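Local coordinates for zinc uptake regulation protein (PDB 4MTE), which represses genes for zinc uptake, using zinc as cofactor to bind their operator DNA through a winged-helix domain, at residues D[3-6]-D[7-10]. Residues are numbered along the deposited sequence; the frame is centred on the assembly and turned at random.
Sequences KTTT and QELL
Glu-8 turns CG beside its own backbone N (chi1 -63°) and then runs extended (chi2 178°), which carries its carboxylate back past the helix start to the N-H of Thr-5. Thr-5 N gives OE1 of Glu-8 a nearly straight hydrogen bond of 2.8 Å, met on the anti side and 28° out of the carboxylate plane. The hydroxyl OG1 of Thr-5 adds a weak bond to the same oxygen. Thr-5 is the N-cap residue, and this backward reach of the third residue after it to the N-cap N-H is half of a capping box; the reciprocal half is missing, since the threonine side chain makes no capping bond. The first helical turn closes through Leu-9 N to Thr-5 O at 3.2 Å, followed by a weak bond from Leu-10 N to Thr-6 O. Thr-4 holds CG2 anti to its backbone N, laying the methyl 3.5 Å from CB of Glu-8 and 3.9 Å from CD2 of Leu-9. With alanine at Leu-9, the Thr-4 methyl would probably lose its contact with the leucine branch, and a gap is likely to open toward His-89 and Phe-91. OG1 of Thr-4 is hydrogen-bonded to OD2 of Asp-92. The N-terminal loop thus runs into helix 6-20 beside the 89-92 loop, while Thr-6 packs on Ser-36, and Leu-10 on Leu-32 and Ser-36, of helix 26-36.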
ATOM      1  N   LYS D   3     -23.420  25.049  27.027  1.00 70.57           N
ATOM      2  CA  LYS D   3     -22.698  25.289  25.781  1.00 68.69           C
ATOM      3  C   LYS D   3     -23.629  25.501  24.594  1.00 69.90           C
ATOM      4  O   LYS D   3     -24.826  25.216  24.660  1.00 64.52           O
ATOM      5  CB  LYS D   3     -21.755  24.121  25.480  1.00 61.65           C
ATOM      6  CG  LYS D   3     -20.507  24.091  26.343  1.00 93.20           C
ATOM      7  CD  LYS D   3     -19.538  25.197  25.950  1.00108.76           C
ATOM      8  CE  LYS D   3     -18.246  25.112  26.745  1.00103.95           C
ATOM      9  NZ  LYS D   3     -17.262  26.150  26.333  1.00 82.28           N
ATOM     10  N   THR D   4     -23.058  25.998  23.501  1.00 63.04           N
ATOM     11  CA  THR D   4     -23.809  26.258  22.282  1.00 59.57           C
ATOM     12  C   THR D   4     -24.220  24.947  21.621  1.00 57.67           C
ATOM     13  O   THR D   4     -23.419  24.021  21.502  1.00 57.50           O
ATOM     14  CB  THR D   4     -22.979  27.090  21.280  1.00 55.07           C
ATOM     15  OG1 THR D   4     -22.424  28.233  21.940  1.00 58.05           O
ATOM     16  CG2 THR D   4     -23.838  27.549  20.111  1.00 54.55           C
ATOM     17  N   THR D   5     -25.476  24.879  21.192  1.00 63.34           N
ATOM     18  CA  THR D   5     -25.993  23.701  20.512  1.00 53.25           C
ATOM     19  C   THR D   5     -25.390  23.608  19.116  1.00 63.06           C
ATOM     20  O   THR D   5     -24.908  24.599  18.570  1.00 60.66           O
ATOM     21  CB  THR D   5     -27.534  23.750  20.399  1.00 40.42           C
ATOM     22  OG1 THR D   5     -28.104  23.972  21.694  1.00 87.94           O
ATOM     23  CG2 THR D   5     -28.099  22.447  19.819  1.00 78.50           C
ATOM     24  N   THR D   6     -25.416  22.405  18.556  1.00 48.47           N
ATOM     25  CA  THR D   6     -24.927  22.154  17.207  1.00 84.32           C
ATOM     26  C   THR D   6     -25.614  23.038  16.160  1.00 68.40           C
ATOM     27  O   THR D   6     -24.958  23.565  15.267  1.00 72.60           O
ATOM     28  CB  THR D   6     -25.116  20.663  16.845  1.00 60.93           C
ATOM     29  OG1 THR D   6     -24.316  19.859  17.719  1.00 53.41           O
ATOM     30  CG2 THR D   6     -24.708  20.385  15.418  1.00 42.91           C
ATOM     31  N   GLN D   7     -26.929  23.199  16.274  1.00 58.74           N
ATOM     32  CA  GLN D   7     -27.706  23.966  15.296  1.00 78.92           C
ATOM     33  C   GLN D   7     -27.419  25.467  15.377  1.00 68.85           C
ATOM     34  O   GLN D   7     -27.340  26.171  14.353  1.00 60.15           O
ATOM     35  CB  GLN D   7     -29.202  23.704  15.506  1.00 67.41           C
ATOM     36  CG  GLN D   7     -29.603  22.252  15.292  1.00 93.59           C
ATOM     37  CD  GLN D   7     -29.242  21.748  13.908  1.00101.81           C
ATOM     38  OE1 GLN D   7     -28.595  20.709  13.761  1.00 91.85           O
ATOM     39  NE2 GLN D   7     -29.657  22.485  12.883  1.00 91.23           N
ATOM     40  N   GLU D   8     -27.269  25.951  16.606  1.00 51.60           N
ATOM     41  CA  GLU D   8     -26.933  27.343  16.854  1.00 52.61           C
ATOM     42  C   GLU D   8     -25.610  27.685  16.172  1.00 59.89           C
ATOM     43  O   GLU D   8     -25.441  28.783  15.642  1.00 48.83           O
ATOM     44  CB  GLU D   8     -26.852  27.604  18.362  1.00 53.52           C
ATOM     45  CG  GLU D   8     -28.174  27.379  19.095  1.00 65.25           C
ATOM     46  CD  GLU D   8     -28.071  27.591  20.595  1.00 67.13           C
ATOM     47  OE1 GLU D   8     -27.055  27.177  21.191  1.00 57.06           O
ATOM     48  OE2 GLU D   8     -29.009  28.173  21.179  1.00 73.32           O
ATOM     49  N   LEU D   9     -24.681  26.733  16.171  1.00 64.41           N
ATOM     50  CA  LEU D   9     -23.399  26.915  15.500  1.00 61.60           C
ATOM     51  C   LEU D   9     -23.594  27.093  13.996  1.00 55.97           C
ATOM     52  O   LEU D   9     -22.912  27.903  13.370  1.00 45.77           O
ATOM     53  CB  LEU D   9     -22.467  25.728  15.767  1.00 66.93           C
ATOM     54  CG  LEU D   9     -21.864  25.602  17.169  1.00 69.36           C
ATOM     55  CD1 LEU D   9     -21.048  24.318  17.278  1.00 66.59           C
ATOM     56  CD2 LEU D   9     -21.005  26.813  17.518  1.00 56.86           C
ATOM     57  N   LEU D  10     -24.528  26.340  13.422  1.00 40.12           N
ATOM     58  CA  LEU D  10     -24.794  26.416  11.988  1.00 53.16           C
ATOM     59  C   LEU D  10     -25.413  27.761  11.632  1.00 47.53           C
ATOM     60  O   LEU D  10     -24.974  28.433  10.691  1.00 54.63           O
ATOM     61  CB  LEU D  10     -25.726  25.285  11.554  1.00 43.61           C
ATOM     62  CG  LEU D  10     -25.277  23.879  11.950  1.00 63.81           C
ATOM     63  CD1 LEU D  10     -26.295  22.843  11.492  1.00 72.65           C
ATOM     64  CD2 LEU D  10     -23.890  23.563  11.399  1.00 57.14           C
TER